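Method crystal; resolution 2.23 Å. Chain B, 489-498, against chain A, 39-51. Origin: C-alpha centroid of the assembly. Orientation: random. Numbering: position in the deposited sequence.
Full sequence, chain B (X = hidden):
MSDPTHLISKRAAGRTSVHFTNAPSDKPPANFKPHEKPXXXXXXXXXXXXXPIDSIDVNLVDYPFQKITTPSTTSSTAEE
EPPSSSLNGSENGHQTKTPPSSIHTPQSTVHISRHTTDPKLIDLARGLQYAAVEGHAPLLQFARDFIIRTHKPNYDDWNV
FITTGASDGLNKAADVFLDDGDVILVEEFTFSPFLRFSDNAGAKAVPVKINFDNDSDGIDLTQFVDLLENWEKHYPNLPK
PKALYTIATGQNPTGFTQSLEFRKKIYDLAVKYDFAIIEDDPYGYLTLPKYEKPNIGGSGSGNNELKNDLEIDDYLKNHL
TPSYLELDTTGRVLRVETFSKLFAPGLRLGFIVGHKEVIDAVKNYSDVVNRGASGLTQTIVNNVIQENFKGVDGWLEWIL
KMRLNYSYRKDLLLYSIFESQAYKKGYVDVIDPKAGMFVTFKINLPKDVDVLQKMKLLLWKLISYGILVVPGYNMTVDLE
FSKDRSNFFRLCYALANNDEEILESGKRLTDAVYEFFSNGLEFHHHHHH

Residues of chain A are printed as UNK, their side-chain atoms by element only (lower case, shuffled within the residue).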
ATOM      1  N   PHE B 489      24.795 -20.815   6.389  1.00 34.08           N
ATOM      2  CA  PHE B 489      23.711 -20.080   7.071  1.00 34.92           C
ATOM      3  C   PHE B 489      23.948 -18.585   6.881  1.00 34.98           C
ATOM      4  O   PHE B 489      25.103 -18.155   6.892  1.00 34.95           O
ATOM      5  CB  PHE B 489      23.668 -20.442   8.550  1.00 34.04           C
ATOM      6  CG  PHE B 489      23.434 -21.898   8.815  1.00 35.35           C
ATOM      7  CD1 PHE B 489      22.180 -22.460   8.611  1.00 33.98           C
ATOM      8  CD2 PHE B 489      24.455 -22.695   9.314  1.00 37.50           C
ATOM      9  CE1 PHE B 489      21.965 -23.809   8.854  1.00 35.74           C
ATOM     10  CE2 PHE B 489      24.245 -24.054   9.529  1.00 37.44           C
ATOM     11  CZ  PHE B 489      23.002 -24.605   9.302  1.00 37.82           C
ATOM     12  N   ARG B 490      22.864 -17.831   6.681  1.00 37.46           N
ATOM     13  CA  ARG B 490      22.894 -16.353   6.702  1.00 35.39           C
ATOM     14  C   ARG B 490      22.715 -15.942   8.150  1.00 35.30           C
ATOM     15  O   ARG B 490      21.740 -16.422   8.782  1.00 32.44           O
ATOM     16  CB  ARG B 490      21.776 -15.727   5.860  1.00 35.98           C
ATOM     17  CG  ARG B 490      21.867 -14.206   5.758  1.00 35.06           C
ATOM     18  CD  ARG B 490      20.600 -13.604   5.183  1.00 34.78           C
ATOM     19  NE  ARG B 490      19.550 -13.593   6.179  1.00 35.79           N
ATOM     20  CZ  ARG B 490      18.328 -13.149   5.987  1.00 34.48           C
ATOM     21  NH1 ARG B 490      17.977 -12.656   4.814  1.00 36.41           N
ATOM     22  NH2 ARG B 490      17.448 -13.204   6.969  1.00 35.35           N
ATOM     23  N   LEU B 491      23.562 -15.029   8.606  1.00 36.86           N
ATOM     24  CA  LEU B 491      23.513 -14.475   9.981  1.00 38.90           C
ATOM     25  C   LEU B 491      23.158 -13.006   9.874  1.00 38.30           C
ATOM     26  O   LEU B 491      23.697 -12.362   8.962  1.00 38.43           O
ATOM     27  CB  LEU B 491      24.876 -14.641  10.651  1.00 41.42           C
ATOM     28  CG  LEU B 491      25.510 -16.028  10.522  1.00 38.36           C
ATOM     29  CD1 LEU B 491      26.895 -16.007  11.139  1.00 42.77           C
ATOM     30  CD2 LEU B 491      24.641 -17.079  11.187  1.00 38.88           C
ATOM     31  N   CYS B 492      22.261 -12.533  10.738  1.00 37.39           N
ATOM     32  CA  CYS B 492      21.911 -11.108  10.854  1.00 41.32           C
ATOM     33  C   CYS B 492      22.171 -10.606  12.280  1.00 39.55           C
ATOM     34  O   CYS B 492      21.588 -11.182  13.219  1.00 42.09           O
ATOM     35  CB  CYS B 492      20.465 -10.861  10.450  1.00 41.88           C
ATOM     36  SG  CYS B 492      20.035  -9.111  10.612  1.00 42.15           S
ATOM     37  N   TYR B 493      22.991  -9.557  12.399  1.00 38.97           N
ATOM     38  CA  TYR B 493      23.433  -8.914  13.673  1.00 42.17           C
ATOM     39  C   TYR B 493      22.680  -7.589  13.876  1.00 41.11           C
ATOM     40  O   TYR B 493      23.135  -6.721  14.633  1.00 43.35           O
ATOM     41  CB  TYR B 493      24.955  -8.715  13.669  1.00 39.49           C
ATOM     42  CG  TYR B 493      25.490  -8.145  12.385  1.00 38.53           C
ATOM     43  CD1 TYR B 493      25.442  -6.778  12.148  1.00 41.53           C
ATOM     44  CD2 TYR B 493      25.964  -8.962  11.375  1.00 38.83           C
ATOM     45  CE1 TYR B 493      25.894  -6.231  10.960  1.00 39.09           C
ATOM     46  CE2 TYR B 493      26.463  -8.429  10.193  1.00 38.92           C
ATOM     47  CZ  TYR B 493      26.416  -7.062   9.986  1.00 38.66           C
ATOM     48  OH  TYR B 493      26.846  -6.527   8.820  1.00 39.15           O
ATOM     49  N   ALA B 494      21.545  -7.421  13.194  1.00 43.42           N
ATOM     50  CA  ALA B 494      20.725  -6.193  13.269  1.00 44.70           C
ATOM     51  C   ALA B 494      19.751  -6.298  14.444  1.00 40.26           C
ATOM     52  O   ALA B 494      19.399  -5.249  14.988  1.00 41.73           O
ATOM     53  CB  ALA B 494      20.002  -5.970  11.954  1.00 47.80           C
ATOM     54  N   LEU B 495      19.338  -7.507  14.825  1.00 41.08           N
ATOM     55  CA  LEU B 495      18.191  -7.709  15.750  1.00 46.40           C
ATOM     56  C   LEU B 495      18.672  -7.619  17.210  1.00 46.31           C
ATOM     57  O   LEU B 495      17.936  -7.084  18.050  1.00 49.04           O
ATOM     58  CB  LEU B 495      17.489  -9.047  15.461  1.00 51.45           C
ATOM     59  CG  LEU B 495      15.968  -8.974  15.244  1.00 59.11           C
ATOM     60  CD1 LEU B 495      15.327 -10.324  15.471  1.00 59.91           C
ATOM     61  CD2 LEU B 495      15.273  -7.915  16.118  1.00 60.33           C
ATOM     62  N   ALA B 496      19.860  -8.122  17.515  1.00 44.67           N
ATOM     63  CA  ALA B 496      20.353  -8.256  18.904  1.00 47.25           C
ATOM     64  C   ALA B 496      20.160  -6.937  19.659  1.00 45.16           C
ATOM     65  O   ALA B 496      20.352  -5.907  19.032  1.00 46.24           O
ATOM     66  CB  ALA B 496      21.806  -8.654  18.860  1.00 48.52           C
ATOM     67  N   ASN B 497      19.853  -6.994  20.958  1.00 45.50           N
ATOM     68  CA  ASN B 497      19.654  -5.827  21.876  1.00 49.25           C
ATOM     69  C   ASN B 497      21.001  -5.247  22.337  1.00 44.37           C
ATOM     70  O   ASN B 497      21.046  -4.046  22.633  1.00 49.48           O
ATOM     71  CB  ASN B 497      18.814  -6.193  23.109  1.00 45.44           C
ATOM     72  CG  ASN B 497      17.421  -6.653  22.748  1.00 46.92           C
ATOM     73  OD1 ASN B 497      16.636  -5.887  22.193  1.00 51.42           O
ATOM     74  ND2 ASN B 497      17.102  -7.904  23.030  1.00 42.96           N
ATOM     75  N   ASN B 498      22.054  -6.062  22.393  1.00 42.46           N
ATOM     76  CA  ASN B 498      23.353  -5.677  23.008  1.00 45.06           C
ATOM     77  C   ASN B 498      24.479  -6.619  22.550  1.00 46.60           C
ATOM     78  O   ASN B 498      24.203  -7.715  21.987  1.00 51.47           O
ATOM     79  CB  ASN B 498      23.245  -5.609  24.547  1.00 42.47           C
ATOM     80  CG  ASN B 498      22.650  -6.856  25.180  1.00 42.92           C
ATOM     81  OD1 ASN B 498      23.200  -7.948  25.032  1.00 39.51           O
ATOM     82  ND2 ASN B 498      21.522  -6.720  25.871  1.00 41.83           N
TER
ATOM     83  N   UNK A  39      18.213 -17.214  20.955  1.00 46.54           N
ATOM     84  CA  UNK A  39      18.653 -15.924  20.358  1.00 46.85           C
ATOM     85  C   UNK A  39      18.537 -16.009  18.825  1.00 46.94           C
ATOM     86  O   UNK A  39      18.756 -17.081  18.255  1.00 42.06           O
ATOM     87  c   UNK A  39      20.087 -15.628  20.797  1.00 44.27           C
ATOM     88  c   UNK A  39      19.524 -14.215  22.803  1.00 42.30           C
ATOM     89  c   UNK A  39      21.773 -15.324  22.644  1.00 42.50           C
ATOM     90  c   UNK A  39      20.288 -15.436  22.303  1.00 43.00           C
ATOM     91  N   UNK A  40      18.181 -14.896  18.188  1.00 50.99           N
ATOM     92  CA  UNK A  40      17.945 -14.797  16.733  1.00 47.80           C
ATOM     93  C   UNK A  40      19.125 -14.084  16.058  1.00 45.73           C
ATOM     94  O   UNK A  40      19.389 -12.907  16.389  1.00 52.25           O
ATOM     95  c   UNK A  40      16.635 -14.079  16.487  1.00 48.78           C
ATOM     96  N   UNK A  41      19.773 -14.778  15.115  1.00 41.61           N
ATOM     97  CA  UNK A  41      20.552 -14.183  13.996  1.00 41.91           C
ATOM     98  C   UNK A  41      19.794 -14.403  12.681  1.00 40.88           C
ATOM     99  O   UNK A  41      20.432 -14.361  11.610  1.00 45.40           O
ATOM    100  c   UNK A  41      22.900 -14.540  15.071  1.00 42.04           C
ATOM    101  c   UNK A  41      24.141 -15.410  14.929  1.00 46.43           C
ATOM    102  c   UNK A  41      23.282 -13.077  15.146  1.00 41.62           C
ATOM    103  c   UNK A  41      21.941 -14.830  13.918  1.00 40.48           C
ATOM    104  N   UNK A  42      18.485 -14.617  12.732  1.00 45.76           N
ATOM    105  CA  UNK A  42      17.697 -15.077  11.560  1.00 50.85           C
ATOM    106  C   UNK A  42      17.071 -13.876  10.839  1.00 53.03           C
ATOM    107  O   UNK A  42      17.549 -13.530   9.772  1.00 57.02           O
ATOM    108  o   UNK A  42      15.988 -15.640  13.132  1.00 41.68           O
ATOM    109  c   UNK A  42      16.671 -16.093  11.981  1.00 47.19           C
ATOM    110  N   UNK A  43      16.108 -13.214  11.471  1.00 60.74           N
ATOM    111  CA  UNK A  43      15.212 -12.212  10.843  1.00 63.45           C
ATOM    112  C   UNK A  43      16.033 -10.959  10.508  1.00 55.60           C
ATOM    113  O   UNK A  43      16.709 -10.399  11.384  1.00 59.85           O
ATOM    114  c   UNK A  43      13.480 -13.190  12.455  1.00 98.39           C
ATOM    115  c   UNK A  43      13.561 -13.327  13.840  1.00100.84           C
ATOM    116  c   UNK A  43      14.010 -11.957  11.759  1.00 78.39           C
ATOM    117  c   UNK A  43      13.101 -14.468  14.488  1.00106.00           C
ATOM    118  c   UNK A  43      12.923 -14.246  11.734  1.00103.29           C
ATOM    119  c   UNK A  43      12.462 -15.394  12.369  1.00114.25           C
ATOM    120  o   UNK A  43      12.114 -16.640  14.392  1.00 91.26           O
ATOM    121  c   UNK A  43      12.551 -15.509  13.754  1.00111.52           C
ATOM    122  N   UNK A  44      15.992 -10.535   9.249  1.00 51.11           N
ATOM    123  CA  UNK A  44      16.716  -9.342   8.761  1.00 53.15           C
ATOM    124  C   UNK A  44      16.000  -8.057   9.120  1.00 50.92           C
ATOM    125  O   UNK A  44      15.322  -7.499   8.251  1.00 59.37           O
ATOM    126  N   UNK A  45      16.122  -7.601  10.360  1.00 52.23           N
ATOM    127  CA  UNK A  45      15.377  -6.406  10.828  1.00 55.97           C
ATOM    128  C   UNK A  45      16.081  -5.698  11.985  1.00 54.20           C
ATOM    129  O   UNK A  45      16.507  -6.301  12.970  1.00 52.30           O
ATOM    130  s   UNK A  45      12.169  -8.166  12.715  1.00 65.30           S
ATOM    131  c   UNK A  45      11.555  -9.749  12.137  1.00 52.39           C
ATOM    132  c   UNK A  45      13.828  -8.056  12.015  1.00 60.54           C
ATOM    133  c   UNK A  45      13.956  -6.771  11.256  1.00 57.73           C
ATOM    134  N   UNK A  46      16.133  -4.357  11.923  1.00 48.13           N
ATOM    135  CA  UNK A  46      16.793  -3.575  12.952  1.00 45.57           C
ATOM    136  C   UNK A  46      16.097  -3.704  14.315  1.00 42.96           C
ATOM    137  O   UNK A  46      14.884  -3.637  14.413  1.00 43.34           O
ATOM    138  c   UNK A  46      16.178  -2.204  11.055  1.00 56.68           C
ATOM    139  c   UNK A  46      15.451  -3.525  10.932  1.00 49.77           C
ATOM    140  c   UNK A  46      16.660  -2.121  12.490  1.00 51.34           C
ATOM    141  N   UNK A  47      16.889  -3.881  15.359  1.00 38.70           N
ATOM    142  CA  UNK A  47      16.434  -3.661  16.751  1.00 37.71           C
ATOM    143  C   UNK A  47      15.749  -2.284  16.826  1.00 36.32           C
ATOM    144  O   UNK A  47      16.236  -1.350  16.202  1.00 32.15           O
ATOM    145  o   UNK A  47      17.011  -2.684  19.679  1.00 38.13           O
ATOM    146  c   UNK A  47      17.623  -3.789  17.695  1.00 38.38           C
ATOM    147  n   UNK A  47      17.056  -4.938  19.750  1.00 37.18           N
ATOM    148  c   UNK A  47      17.198  -3.766  19.139  1.00 38.45           C
ATOM    149  N   UNK A  48      14.662  -2.149  17.580  1.00 35.15           N
ATOM    150  CA  UNK A  48      13.958  -0.851  17.787  1.00 37.51           C
ATOM    151  C   UNK A  48      14.901   0.262  18.293  1.00 36.02           C
ATOM    152  O   UNK A  48      14.550   1.437  18.163  1.00 36.57           O
ATOM    153  c   UNK A  48      13.141  -1.355  20.121  1.00 41.52           C
ATOM    154  n   UNK A  48      13.551  -2.245  22.086  1.00 42.21           N
ATOM    155  c   UNK A  48      12.769  -1.051  18.714  1.00 37.33           C
ATOM    156  c   UNK A  48      13.897  -0.943  22.149  1.00 46.50           C
ATOM    157  c   UNK A  48      13.098  -2.517  20.824  1.00 42.50           C
ATOM    158  n   UNK A  48      13.625  -0.385  20.979  1.00 43.02           N
ATOM    159  N   UNK A  49      16.068  -0.064  18.844  1.00 36.08           N
ATOM    160  CA  UNK A  49      17.053   0.955  19.262  1.00 36.23           C
ATOM    161  C   UNK A  49      17.530   1.818  18.096  1.00 36.95           C
ATOM    162  O   UNK A  49      17.946   2.970  18.324  1.00 35.12           O
ATOM    163  N   UNK A  50      17.486   1.286  16.874  1.00 36.91           N
ATOM    164  CA  UNK A  50      17.909   2.003  15.651  1.00 35.45           C
ATOM    165  C   UNK A  50      16.843   3.016  15.213  1.00 37.06           C
ATOM    166  O   UNK A  50      17.191   3.878  14.418  1.00 40.37           O
ATOM    167  c   UNK A  50      19.464   0.209  14.692  1.00 38.91           C
ATOM    168  c   UNK A  50      21.871   0.091  14.689  1.00 39.49           C
ATOM    169  c   UNK A  50      18.191   1.000  14.534  1.00 37.65           C
ATOM    170  c   UNK A  50      19.429  -1.153  14.949  1.00 39.38           C
ATOM    171  c   UNK A  50      20.603  -1.884  15.053  1.00 39.10           C
ATOM    172  c   UNK A  50      21.816  -1.261  14.929  1.00 39.12           C
ATOM    173  c   UNK A  50      20.699   0.818  14.548  1.00 38.94           C
ATOM    174  N   UNK A  51      15.604   2.946  15.708  1.00 39.34           N
ATOM    175  CA  UNK A  51      14.489   3.817  15.230  1.00 39.09           C
ATOM    176  C   UNK A  51      14.687   5.256  15.718  1.00 43.03           C
ATOM    177  O   UNK A  51      14.814   5.516  16.926  1.00 40.00           O
ATOM    178  c   UNK A  51      12.144  -0.719  14.492  1.00 37.55           C
ATOM    179  c   UNK A  51      13.145  -0.047  13.853  1.00 38.69           C
ATOM    180  c   UNK A  51      11.455  -0.106  15.509  1.00 39.85           C
ATOM    181  c   UNK A  51      13.125   3.289  15.679  1.00 36.96           C
ATOM    182  c   UNK A  51      12.783   1.880  15.257  1.00 38.87           C
ATOM    183  c   UNK A  51      13.444   1.257  14.213  1.00 40.18           C
ATOM    184  c   UNK A  51      11.777   1.181  15.897  1.00 38.89           C
TER
HETATM  185  O   HOH W   1      19.895 -14.327   8.762  1.00 36.37           O
HETATM  186  O   HOH W   2      14.642 -11.592   6.846  1.00 40.09           O

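Position 39 carries four carbons, forked at the second, and makes no contact with the chain B stretch; the fork after one methylene makes it A:Leu39. Position 40 has a single side-chain carbon, CB, 4.1 Å from B:Leu495 CD1: A:Ala40.

Position 41 again has four carbons forked at the second, so it is A:Leu41. Its CD1 lies 4.1 Å from B:Leu491 CD2, while its backbone O accepts a hydrogen bond from B:Cys492 N (2.7 Å, 149° at the hydrogen). Position 42 shows one carbon and then one oxygen, the pattern of A:Ser42. The CA-to-CB bond points away from the chain B stretch; the backbone does the work, B:Arg490 NH2 donating to A:Ser42 O at 2.8 Å, near the guanidinium plane.

At position 43 a carbon leads to a six-carbon ring bearing an oxygen: A:Tyr43, poorly ordered, its ring edge meeting B:Leu495 CD1 at 3.8 Å from CD2. Position 44 has no side-chain atoms and is A:Gly44. Its CA packs 3.8 Å from B:Cys492 SG, and water 2 accepts from both A:Gly44 N (3.0 Å) and B:Arg490 NH2 (3.2 Å).

Position 45 is an unbranched chain of two carbons, a sulfur and a carbon, hence A:Met45; its CG touches B:Leu495 CG at 4.0 Å. Three carbons close a ring onto the backbone N at position 46, which identifies A:Pro46. Position 47 has two carbons, the second bearing one oxygen and one nitrogen: A:Asn47. Its ND2 donates to B:Leu495 O (2.9 Å) and B:Asn497 OD1 (2.7 Å), its N donates to B:Ala494 O (2.9 Å), and its OD1 accepts from the backbone N of position 49 at 2.9 Å.

Position 48 bears a carbon and a five-membered ring of three carbons and two nitrogens, A:His48, with little contact. Position 49 lacks side-chain atoms: A:Gly49, where an ideal CB would be crowded by A:Asn47 OD1 at 3.2 Å. Position 50 has a six-carbon ring without oxygen, A:Phe50, whose edge approaches B:Ala494 O at 3.6 Å from CE2. The same ring pattern at position 51 gives A:Phe51, out of reach of the chain B stretch.

The contact, burying 744 Å², is polar at two sites. Near B:Arg490 and B:Cys492, chain A offers backbone carbonyls, and water 1 joins B:Arg490 NE to A:Leu41 O and A:Ser42 O (2.7, 2.9 and 2.7 Å). Around A:Asn47 the direction reverses, with chain A donating. B:Leu495 supplies apolar packing against A:Ala40, A:Tyr43 and A:Met45.

Chain A 39-51: LALSYGMPNHGFF
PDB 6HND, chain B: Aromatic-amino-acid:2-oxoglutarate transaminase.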